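Local coordinates for protein methylmalonyl-CoA epimerase, mitochondrial (Homo sapiens, PDB 3RMU) that interconverts the R and S forms of methylmalonyl-CoA in mitochondrial propionyl-CoA metabolism and binds a cobalt ion, at residues K53-H58 and G110-P115. Numbering follows the deposited sequence. Where two conformers were deposited one is given.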
ATOM      1  N   LYS A  53      -9.523   3.337  -1.275  1.00 18.67           N
ATOM      2  CA  LYS A  53      -9.819   2.583  -0.078  1.00 15.54           C
ATOM      3  C   LYS A  53      -8.710   1.679   0.356  1.00 20.39           C
ATOM      4  O   LYS A  53      -7.890   1.250  -0.452  1.00 17.58           O
ATOM      5  CB  LYS A  53     -11.013   1.671  -0.347  1.00 22.22           C
ATOM      6  CG  LYS A  53     -12.178   2.429  -0.719  1.00 24.49           C
ATOM      7  CD  LYS A  53     -13.404   1.640  -0.899  1.00 34.49           C
ATOM      8  CE  LYS A  53     -14.578   2.516  -0.614  1.00 43.95           C
ATOM      9  NZ  LYS A  53     -15.429   2.527  -1.798  1.00 37.65           N
ATOM     10  N   MET A  54      -8.709   1.405   1.655  1.00 16.74           N
ATOM     11  CA  MET A  54      -7.903   0.355   2.222  0.50 17.43           C
ATOM     12  C   MET A  54      -8.856  -0.807   2.434  1.00 19.19           C
ATOM     13  O   MET A  54      -9.965  -0.616   2.922  1.00 23.70           O
ATOM     14  CB  MET A  54      -7.288   0.760   3.565  0.50 19.93           C
ATOM     15  CG  MET A  54      -6.440   2.007   3.561  0.50 19.82           C
ATOM     16  SD  MET A  54      -5.884   2.479   5.224  0.50 23.12           S
ATOM     17  CE  MET A  54      -4.866   1.085   5.700  0.50 16.46           C
ATOM     18  N   GLU A  55      -8.441  -2.007   2.067  1.00 17.18           N
ATOM     19  CA  GLU A  55      -9.266  -3.200   2.310  1.00 15.45           C
ATOM     20  C   GLU A  55      -8.513  -3.935   3.386  1.00 16.16           C
ATOM     21  O   GLU A  55      -7.396  -4.421   3.153  1.00 23.61           O
ATOM     22  CB  GLU A  55      -9.436  -4.073   1.087  1.00 14.80           C
ATOM     23  CG  GLU A  55     -10.240  -3.338  -0.044  1.00 17.89           C
ATOM     24  CD  GLU A  55     -10.746  -4.238  -1.165  1.00 14.47           C
ATOM     25  OE1 GLU A  55     -10.517  -5.472  -1.106  1.00 24.60           O
ATOM     26  OE2 GLU A  55     -11.387  -3.666  -2.097  1.00 24.27           O
ATOM     27  N   LEU A  56      -9.096  -3.969   4.586  1.00 17.68           N
ATOM     28  CA  LEU A  56      -8.528  -4.750   5.680  1.00 16.93           C
ATOM     29  C   LEU A  56      -9.070  -6.185   5.583  1.00 16.69           C
ATOM     30  O   LEU A  56     -10.280  -6.410   5.550  1.00 16.10           O
ATOM     31  CB  LEU A  56      -8.904  -4.122   7.040  1.00 21.11           C
ATOM     32  CG  LEU A  56      -8.658  -2.631   7.274  1.00 24.16           C
ATOM     33  CD1 LEU A  56      -9.237  -2.180   8.639  1.00 17.38           C
ATOM     34  CD2 LEU A  56      -7.180  -2.333   7.190  1.00 22.96           C
ATOM     35  N   LEU A  57      -8.176  -7.176   5.591  1.00 18.23           N
ATOM     36  CA  LEU A  57      -8.545  -8.532   5.205  1.00 18.77           C
ATOM     37  C   LEU A  57      -8.161  -9.466   6.323  1.00 16.14           C
ATOM     38  O   LEU A  57      -7.091  -9.303   6.895  1.00 19.82           O
ATOM     39  CB  LEU A  57      -7.762  -8.965   3.963  1.00 18.38           C
ATOM     40  CG  LEU A  57      -8.028  -8.154   2.684  1.00 16.05           C
ATOM     41  CD1 LEU A  57      -7.139  -8.691   1.532  1.00 20.50           C
ATOM     42  CD2 LEU A  57      -9.496  -8.218   2.331  1.00 22.71           C
ATOM     43  N   HIS A  58      -9.041 -10.423   6.597  1.00 21.29           N
ATOM     44  CA  HIS A  58      -8.753 -11.516   7.537  1.00 23.92           C
ATOM     45  C   HIS A  58      -9.279 -12.833   6.968  1.00 22.69           C
ATOM     46  O   HIS A  58     -10.336 -12.847   6.337  1.00 24.14           O
ATOM     47  CB  HIS A  58      -9.379 -11.226   8.903  1.00 28.55           C
ATOM     48  CG  HIS A  58      -8.976 -12.204   9.954  1.00 28.57           C
ATOM     49  ND1 HIS A  58      -7.754 -12.146  10.590  1.00 32.52           N
ATOM     50  CD2 HIS A  58      -9.610 -13.291  10.447  1.00 35.19           C
ATOM     51  CE1 HIS A  58      -7.663 -13.148  11.447  1.00 37.12           C
ATOM     52  NE2 HIS A  58      -8.781 -13.851  11.387  1.00 35.34           N
ATOM     53  N   GLY A 110     -12.921 -11.277  -9.107  1.00 36.64           N
ATOM     54  CA  GLY A 110     -12.558 -10.851  -7.734  1.00 37.29           C
ATOM     55  C   GLY A 110     -13.748 -10.426  -6.879  1.00 38.09           C
ATOM     56  O   GLY A 110     -14.906 -10.520  -7.310  1.00 37.85           O
ATOM     57  N   ALA A 111     -13.477  -9.924  -5.664  1.00 40.41           N
ATOM     58  CA  ALA A 111     -14.565  -9.673  -4.681  1.00 45.16           C
ATOM     59  C   ALA A 111     -15.529  -8.572  -5.110  1.00 49.18           C
ATOM     60  O   ALA A 111     -16.672  -8.509  -4.618  1.00 55.40           O
ATOM     61  CB  ALA A 111     -14.013  -9.354  -3.336  1.00 49.66           C
ATOM     62  N   HIS A 112     -15.088  -7.720  -6.042  1.00 39.86           N
ATOM     63  CA  HIS A 112     -15.928  -6.623  -6.513  1.00 44.94           C
ATOM     64  C   HIS A 112     -16.856  -7.062  -7.649  1.00 44.10           C
ATOM     65  O   HIS A 112     -17.638  -6.261  -8.178  1.00 50.04           O
ATOM     66  CB  HIS A 112     -15.061  -5.441  -6.952  1.00 40.84           C
ATOM     67  CG  HIS A 112     -14.044  -5.012  -5.929  1.00 45.14           C
ATOM     68  ND1 HIS A 112     -12.864  -4.395  -6.280  1.00 38.79           N
ATOM     69  CD2 HIS A 112     -14.021  -5.129  -4.580  1.00 49.24           C
ATOM     70  CE1 HIS A 112     -12.166  -4.132  -5.190  1.00 43.21           C
ATOM     71  NE2 HIS A 112     -12.838  -4.577  -4.145  1.00 32.58           N
ATOM     72  N   GLY A 113     -16.782  -8.337  -8.010  1.00 47.19           N
ATOM     73  CA  GLY A 113     -17.602  -8.878  -9.096  1.00 48.39           C
ATOM     74  C   GLY A 113     -17.015  -8.573 -10.463  1.00 46.35           C
ATOM     75  O   GLY A 113     -17.696  -8.763 -11.470  1.00 49.50           O
ATOM     76  N   LYS A 114     -15.750  -8.116 -10.502  1.00 40.62           N
ATOM     77  CA  LYS A 114     -15.071  -7.723 -11.760  1.00 39.79           C
ATOM     78  C   LYS A 114     -13.913  -8.673 -12.064  1.00 34.45           C
ATOM     79  O   LYS A 114     -13.344  -9.247 -11.145  1.00 33.25           O
ATOM     80  CB  LYS A 114     -14.517  -6.310 -11.627  1.00 44.06           C
ATOM     81  CG  LYS A 114     -15.579  -5.218 -11.533  1.00 48.44           C
ATOM     82  CD  LYS A 114     -15.969  -4.740 -12.917  1.00 45.31           C
ATOM     83  CE  LYS A 114     -17.018  -3.644 -12.858  1.00 69.94           C
ATOM     84  NZ  LYS A 114     -16.593  -2.542 -11.944  1.00 68.33           N
ATOM     85  N   PRO A 115     -13.571  -8.863 -13.356  1.00 32.61           N
ATOM     86  CA  PRO A 115     -12.424  -9.740 -13.636  1.00 32.26           C
ATOM     87  C   PRO A 115     -11.121  -9.129 -13.091  1.00 26.94           C
ATOM     88  O   PRO A 115     -10.985  -7.906 -13.131  1.00 25.20           O
ATOM     89  CB  PRO A 115     -12.393  -9.841 -15.170  1.00 32.12           C
ATOM     90  CG  PRO A 115     -13.387  -8.865 -15.701  1.00 38.87           C
ATOM     91  CD  PRO A 115     -14.196  -8.311 -14.572  1.00 39.54           C
TER
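A single side-chain hydrogen bond joins Glu55 on strand 53-59 to His112 in the loop between strands 108-109 and 115-119, bridging backbones whose nearest CA atoms, those of Glu55 and Ala111, are 10.9 Å apart. His112 NE2 donates to Glu55 OE2 at 2.7 Å. The bond is short but bent, with an N-H...O angle of 143°. OE2 accepts through its syn lone pair and lies close to the plane of the imidazole, at the ring's edge, while the carboxylate is turned 72° from that plane. Glutamate suits the strand because its chain, extended beyond CG (chi2 -166°), carries the carboxylate well out from the sheet; histidine answers from the opposite direction with a rigid ring whose two nitrogens can each take a different partner. The other nitrogen, ND1, is hydrogen-bonded to Glu132, so two carboxylates fix the ring's rotation.

In this vicinal oxygen chelate (VOC) fold, the curved sheet surrounds a metal site, here cobalt held by His8, His80 and Glu130. The side chain of Glu55 lies about 4 Å from the cobalt and touches His8, whose ring also meets that of His112 at a steep angle. In the loop, a type I turn from Gly110 to Gly113, closed by Gly113 N to Gly110 O at 3.0 Å, presents His112 at its third position; Gly113 follows with a positive phi of 81°, a conformation that glycine adopts easily.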